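Local coordinates for protein putative cellulase CEL6 (Mycobacterium tuberculosis, PDB 1UP3) that probably hydrolyses internal beta-1,4-glucosidic bonds of cellulose as a family 6 endoglucanase, and binds a thio-linked cello-oligosaccharide in its active-site cleft, at residues A[156-161]-A[184-189]; A[197-202]-A[212-217]. All coordinates share one frame; numbering follows the deposited sequence. Where two conformers were deposited one is given.

Contact 1: A[156-161]-A[184-189]; sequences YVDAGH and GFSLNV. With BGC (beta-D-glucopyranose), chain B; BGC (beta-D-glucopyranose), chain C.
Asp158 OD1 is approached by several groups: Ser186 OG donates a hydrogen bond to it at 2.9 Å, on the anti side of the carboxylate, and a water lies 2.6 Å from it. The methyl CG2 of Val189 lies against the same oxygen. Asp158 CG is anti to the backbone N (chi1 -172°), and Ser186 OG sits between its own N and carbonyl carbon (chi1 54°), which brings the two groups together on one side of the sheet. The other oxygen, OD2, accepts Gly160 N from above the carboxylate plane at 3.1 Å, an Asx turn, and also the backbone N of Asp120, a residue of the sugar-binding site. The water is also close to Gly160 O; it has more acceptors within reach than protons, so it need not donate to both, while it accepts from Val189 N.

Underneath runs parallel strand pairing between 153-158 and 184-187, with Ser186 N donating to Val157 O and Ala159 N to Ser186 O. Beyond the last paired residues the strands give way to loops, yet Asn188 N still reaches Gly160 O at 3.0 Å, in the carbonyl plane. On the opposite side of the sheet Ala159 CB touches both Phe185 CD2, at 3.9 Å, and Leu187 CD2.

The loop after Gly160 carries His161, whose NE2 donates almost straight (169°) to O3 of the chain B glucose at 2.9 Å, while its ND1 bonds to Arg163 N. This polar network holds the Asp158 carboxylate in place at the C-terminal strand ends from which His161 and Val189 enter the cleft.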
loop_
_atom_site.group_PDB
_atom_site.type_symbol
_atom_site.label_atom_id
_atom_site.label_comp_id
_atom_site.label_asym_id
_atom_site.label_seq_id
_atom_site.Cartn_x
_atom_site.Cartn_y
_atom_site.Cartn_z
ATOM N N TYR A 156 4.797 8.246 0.164
ATOM C CA TYR A 156 4.200 8.041 -1.160
ATOM C C TYR A 156 2.689 8.099 -0.989
ATOM O O TYR A 156 2.098 7.293 -0.268
ATOM C CB TYR A 156 4.613 6.695 -1.787
ATOM C CG TYR A 156 6.105 6.586 -2.023
ATOM C CD1 TYR A 156 6.938 6.084 -1.036
ATOM C CD2 TYR A 156 6.695 7.003 -3.213
ATOM C CE1 TYR A 156 8.298 5.995 -1.200
ATOM C CE2 TYR A 156 8.092 6.926 -3.369
ATOM C CZ TYR A 156 8.874 6.438 -2.367
ATOM O OH TYR A 156 10.241 6.342 -2.522
ATOM N N VAL A 157 2.050 9.071 -1.620
ATOM C CA VAL A 157 0.594 9.214 -1.562
ATOM C C VAL A 157 -0.056 8.288 -2.568
ATOM O O VAL A 157 0.320 8.248 -3.740
ATOM C CB VAL A 157 0.191 10.679 -1.907
ATOM C CG1 VAL A 157 -1.297 10.805 -1.908
ATOM C CG2 VAL A 157 0.889 11.632 -0.922
ATOM N N ASP A 158 -1.050 7.521 -2.168
ATOM C CA ASP A 158 -1.563 6.575 -3.144
ATOM C C ASP A 158 -2.296 7.286 -4.276
ATOM O O ASP A 158 -3.110 8.208 -4.046
ATOM C CB ASP A 158 -2.454 5.542 -2.497
ATOM C CG ASP A 158 -2.827 4.463 -3.473
ATOM O OD1 ASP A 158 -1.942 3.643 -3.791
ATOM O OD2 ASP A 158 -3.947 4.455 -4.071
ATOM N N ALA A 159 -2.121 6.763 -5.504
ATOM C CA ALA A 159 -2.630 7.414 -6.703
ATOM C C ALA A 159 -3.419 6.446 -7.627
ATOM O O ALA A 159 -3.549 6.712 -8.832
ATOM C CB ALA A 159 -1.469 8.034 -7.463
ATOM N N GLY A 160 -3.940 5.357 -7.087
ATOM C CA GLY A 160 -4.772 4.464 -7.888
ATOM C C GLY A 160 -3.968 3.640 -8.845
ATOM O O GLY A 160 -2.953 3.051 -8.455
ATOM N N HIS A 161 -4.406 3.570 -10.097
ATOM C CA HIS A 161 -3.752 2.737 -11.120
ATOM C C HIS A 161 -4.134 3.200 -12.501
ATOM O O HIS A 161 -4.994 4.052 -12.650
ATOM C CB HIS A 161 -4.032 1.242 -10.892
ATOM C CG HIS A 161 -5.465 0.864 -10.986
ATOM N ND1 HIS A 161 -6.195 0.977 -12.157
ATOM C CD2 HIS A 161 -6.315 0.368 -10.048
ATOM C CE1 HIS A 161 -7.433 0.575 -11.920
ATOM N NE2 HIS A 161 -7.536 0.217 -10.645
ATOM N N GLY A 184 6.659 11.108 -3.413
ATOM C CA GLY A 184 5.824 10.933 -4.586
ATOM C C GLY A 184 4.548 10.171 -4.297
ATOM O O GLY A 184 3.784 10.501 -3.383
ATOM N N PHE A 185 4.296 9.164 -5.122
ATOM C CA PHE A 185 3.025 8.464 -5.100
ATOM C C PHE A 185 3.168 6.946 -5.315
ATOM O O PHE A 185 4.218 6.473 -5.709
ATOM C CB PHE A 185 2.075 9.083 -6.181
ATOM C CG PHE A 185 2.626 9.014 -7.573
ATOM C CD1 PHE A 185 3.493 9.994 -8.030
ATOM C CD2 PHE A 185 2.267 7.984 -8.456
ATOM C CE1 PHE A 185 4.007 9.954 -9.321
ATOM C CE2 PHE A 185 2.773 7.972 -9.750
ATOM C CZ PHE A 185 3.666 8.933 -10.170
ATOM N N SER A 186 2.089 6.208 -5.031
ATOM C CA SER A 186 2.069 4.760 -5.238
ATOM C C SER A 186 1.017 4.367 -6.226
ATOM O O SER A 186 -0.024 5.027 -6.349
ATOM C CB SER A 186 1.873 4.005 -3.899
ATOM O OG SER A 186 0.732 4.470 -3.225
ATOM N N LEU A 187 1.308 3.290 -6.950
ATOM C CA LEU A 187 0.410 2.726 -7.972
ATOM C C LEU A 187 0.177 1.231 -7.796
ATOM O O LEU A 187 1.037 0.501 -7.295
ATOM C CB LEU A 187 1.036 2.898 -9.339
ATOM C CG LEU A 187 1.318 4.323 -9.841
ATOM C CD1 LEU A 187 2.073 4.288 -11.182
ATOM C CD2 LEU A 187 -0.016 5.065 -9.963
ATOM N N ASN A 188 -0.986 0.785 -8.266
ATOM C CA ASN A 188 -1.319 -0.633 -8.370
ATOM C C ASN A 188 -1.585 -1.334 -7.048
ATOM O O ASN A 188 -1.589 -2.567 -7.011
ATOM C CB ASN A 188 -0.214 -1.396 -9.126
ATOM C CG ASN A 188 -0.758 -2.514 -10.042
ATOM O OD1 ASN A 188 -1.887 -2.445 -10.576
ATOM N ND2 ASN A 188 0.019 -3.564 -10.176
ATOM N N VAL A 189 -1.778 -0.561 -5.970
ATOM C CA VAL A 189 -1.917 -1.168 -4.657
ATOM C C VAL A 189 -3.145 -2.093 -4.626
ATOM O O VAL A 189 -4.268 -1.686 -4.951
ATOM C CB VAL A 189 -1.936 -0.108 -3.488
ATOM C CG1 VAL A 189 -2.232 -0.798 -2.149
ATOM C CG2 VAL A 189 -0.647 0.664 -3.441
HETATM C C2 BGC B . -11.150 0.359 -10.618
HETATM C C3 BGC B . -11.121 -0.496 -9.374
HETATM C C4 BGC B . -11.894 0.132 -8.207
HETATM C C5 BGC B . -13.292 0.628 -8.655
HETATM C C6 BGC B . -13.960 1.451 -7.550
HETATM C C1 BGC B . -12.591 0.753 -10.901
HETATM O O2 BGC B . -10.579 -0.377 -11.693
HETATM O O3 BGC B . -9.761 -0.778 -9.028
HETATM O O4 BGC B . -12.102 -0.812 -7.219
HETATM O O5 BGC B . -13.095 1.443 -9.767
HETATM O O6 BGC B . -15.280 1.755 -7.991
HETATM C C2 BGC C . -11.869 -1.379 -4.883
HETATM C C3 BGC C . -10.910 -1.323 -3.703
HETATM C C4 BGC C . -9.553 -1.916 -4.086
HETATM C C5 BGC C . -9.070 -1.241 -5.387
HETATM C C6 BGC C . -7.792 -1.900 -5.923
HETATM C C1 BGC C . -11.235 -0.707 -6.106
HETATM O O2 BGC C . -13.147 -0.804 -4.549
HETATM O O3 BGC C . -11.441 -1.978 -2.562
HETATM O O4 BGC C . -8.572 -1.735 -3.060
HETATM O O5 BGC C . -10.028 -1.354 -6.428
HETATM O O6 BGC C . -7.321 -1.218 -7.069
HETATM O O HOH W 1 -2.319 2.253 -5.934
#

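Contact 2: A[197-202]-A[212-217]; sequences EEIGYG and SHYVID
Gly202 CA lies over one face of the Tyr214 ring, 3.9 Å from its centroid and 14° off the normal, a CH-pi contact between helix 195-208 and strand 213-217. The carbonyl carbon of Gly202 comes closer still, 3.5 Å from Tyr214 CE1. Having no side chain, Gly202 leaves room for the Tyr214 ring to lie against the helix backbone.

One turn back along the helix, Ile199 crosses the tyrosine at about a right angle, its CG2 3.7 Å from Tyr214 OH. Ile199 CG1 also meets Ile216 CD1 at 3.7 Å, and Ile216 CD1 packs in turn on Glu198 CB, 3.9 Å away. Glu198 offers this contact its CB alone: the chain bends at chi2 (-42°) and carries the carboxylate away from the strand to Ser162 OG.

Farther out, the hydroxyl of Tyr214 is held by Glu203 OE2, from the same helix, and Leu187 and Ala254 of the neighbouring strands touch its side chain. Tyr257 of strand 254-258 adjoins Ile199. Segment 197-202 runs at 157° to strand 213-217, nearly antiparallel, as expected for a beta-alpha-beta crossover.

No hydrogen bond links the two segments themselves. Residues 197-202 and 212-217 meet by apolar packing and the CH-pi contact alone; Glu198 turns its polar end to Ser162, and Glu203, just further along the helix, adds a hydrogen bond to the strand through Tyr214 OH.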
loop_
_atom_site.group_PDB
_atom_site.type_symbol
_atom_site.label_atom_id
_atom_site.label_comp_id
_atom_site.label_asym_id
_atom_site.label_seq_id
_atom_site.Cartn_x
_atom_site.Cartn_y
_atom_site.Cartn_z
ATOM N N GLU A 197 2.768 -1.402 -17.762
ATOM C CA GLU A 197 1.655 -0.474 -17.907
ATOM C C GLU A 197 1.716 0.590 -16.805
ATOM O O GLU A 197 1.518 1.795 -17.076
ATOM C CB GLU A 197 0.329 -1.194 -17.953
ATOM C CG GLU A 197 -0.835 -0.243 -18.200
ATOM C CD GLU A 197 -2.170 -0.917 -18.300
ATOM O OE1 GLU A 197 -2.249 -2.067 -18.772
ATOM O OE2 GLU A 197 -3.171 -0.274 -17.876
ATOM N N GLU A 198 2.054 0.165 -15.594
ATOM C CA GLU A 198 2.109 1.126 -14.484
ATOM C C GLU A 198 3.286 2.074 -14.591
ATOM O O GLU A 198 3.158 3.238 -14.172
ATOM C CB GLU A 198 2.050 0.412 -13.126
ATOM C CG GLU A 198 0.831 -0.489 -12.934
ATOM C CD GLU A 198 -0.433 0.141 -13.440
ATOM O OE1 GLU A 198 -0.962 1.030 -12.751
ATOM O OE2 GLU A 198 -0.880 -0.183 -14.580
ATOM N N ILE A 199 4.410 1.651 -15.178
ATOM C CA ILE A 199 5.544 2.576 -15.420
ATOM C C ILE A 199 5.129 3.666 -16.396
ATOM O O ILE A 199 5.410 4.859 -16.200
ATOM C CB ILE A 199 6.792 1.811 -15.943
ATOM C CG1 ILE A 199 7.407 0.966 -14.810
ATOM C CG2 ILE A 199 7.827 2.766 -16.523
ATOM C CD1 ILE A 199 8.447 -0.029 -15.299
ATOM N N GLY A 200 4.445 3.292 -17.479
ATOM C CA GLY A 200 4.000 4.312 -18.403
ATOM C C GLY A 200 3.098 5.355 -17.742
ATOM O O GLY A 200 3.186 6.565 -18.027
ATOM N N TYR A 201 2.199 4.875 -16.890
ATOM C CA TYR A 201 1.267 5.747 -16.173
ATOM C C TYR A 201 1.999 6.611 -15.149
ATOM O O TYR A 201 1.756 7.839 -15.074
ATOM C CB TYR A 201 0.213 4.868 -15.512
ATOM C CG TYR A 201 -0.933 5.558 -14.810
ATOM C CD1 TYR A 201 -1.893 6.285 -15.525
ATOM C CD2 TYR A 201 -1.100 5.429 -13.444
ATOM C CE1 TYR A 201 -2.977 6.864 -14.904
ATOM C CE2 TYR A 201 -2.151 6.033 -12.806
ATOM C CZ TYR A 201 -3.114 6.724 -13.532
ATOM O OH TYR A 201 -4.157 7.309 -12.835
ATOM N N GLY A 202 2.919 5.987 -14.415
ATOM C CA GLY A 202 3.734 6.675 -13.432
ATOM C C GLY A 202 4.607 7.770 -14.030
ATOM O O GLY A 202 4.745 8.863 -13.487
ATOM N N SER A 212 7.909 14.022 -9.625
ATOM C CA SER A 212 7.776 13.185 -8.432
ATOM C C SER A 212 8.097 11.730 -8.773
ATOM O O SER A 212 8.035 11.297 -9.941
ATOM C CB SER A 212 6.401 13.303 -7.827
ATOM O OG SER A 212 5.461 12.671 -8.649
ATOM N N HIS A 213 8.477 10.979 -7.747
ATOM C CA HIS A 213 8.852 9.584 -7.898
ATOM C C HIS A 213 7.715 8.675 -7.432
ATOM O O HIS A 213 6.769 9.135 -6.794
ATOM C CB HIS A 213 10.136 9.320 -7.103
ATOM C CG HIS A 213 11.353 9.984 -7.694
ATOM N ND1 HIS A 213 11.622 11.326 -7.539
ATOM C CD2 HIS A 213 12.362 9.474 -8.448
ATOM C CE1 HIS A 213 12.739 11.622 -8.191
ATOM N NE2 HIS A 213 13.208 10.522 -8.757
ATOM N N TYR A 214 7.808 7.376 -7.717
ATOM C CA TYR A 214 6.693 6.490 -7.399
ATOM C C TYR A 214 7.167 5.063 -7.123
ATOM O O TYR A 214 8.281 4.656 -7.509
ATOM C CB TYR A 214 5.591 6.497 -8.510
ATOM C CG TYR A 214 6.086 6.059 -9.864
ATOM C CD1 TYR A 214 6.690 6.974 -10.735
ATOM C CD2 TYR A 214 6.068 4.740 -10.232
ATOM C CE1 TYR A 214 7.204 6.569 -11.946
ATOM C CE2 TYR A 214 6.588 4.324 -11.450
ATOM C CZ TYR A 214 7.165 5.219 -12.289
ATOM O OH TYR A 214 7.731 4.771 -13.470
ATOM N N VAL A 215 6.282 4.327 -6.481
ATOM C CA VAL A 215 6.474 2.905 -6.279
ATOM C C VAL A 215 5.274 2.158 -6.877
ATOM O O VAL A 215 4.187 2.730 -6.979
ATOM C CB VAL A 215 6.627 2.579 -4.800
ATOM C CG1 VAL A 215 7.882 3.184 -4.243
ATOM C CG2 VAL A 215 5.411 3.043 -3.990
ATOM N N ILE A 216 5.505 0.924 -7.309
ATOM C CA ILE A 216 4.488 0.075 -7.900
ATOM C C ILE A 216 4.364 -1.184 -6.987
ATOM O O ILE A 216 5.374 -1.845 -6.710
ATOM C CB ILE A 216 4.836 -0.338 -9.334
ATOM C CG1 ILE A 216 4.949 0.887 -10.259
ATOM C CG2 ILE A 216 3.776 -1.277 -9.878
ATOM C CD1 ILE A 216 5.631 0.594 -11.597
ATOM N N ASP A 217 3.126 -1.542 -6.659
ATOM C CA ASP A 217 2.759 -2.794 -5.950
ATOM C C ASP A 217 2.813 -3.900 -7.002
ATOM O O ASP A 217 1.972 -3.969 -7.903
ATOM C CB ASP A 217 1.370 -2.708 -5.346
ATOM C CG ASP A 217 1.069 -3.790 -4.393
ATOM O OD1 ASP A 217 1.865 -4.760 -4.305
ATOM O OD2 ASP A 217 0.060 -3.754 -3.639
#

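Contacts 1 and 2 have centres 8 Å apart and follow in series along the chain, each belonging to one of two successive beta-alpha-beta units. Strand 184-187 is common to both units: it pairs with 153-158 on one side and with 213-217 on the other, Leu187 N probably bonding to Val215 O at 2.9 Å. Contact 1 is strand to strand at the C-terminal ends, where the glycan lies; contact 2 seats helix 195-208 on the next strand. The Phe185 and Tyr214 rings also meet. Together the two contacts build part of the parallel core, as in the distorted barrel of family 6 hydrolases, from whose loops the sugar-binding residues reach the cleft.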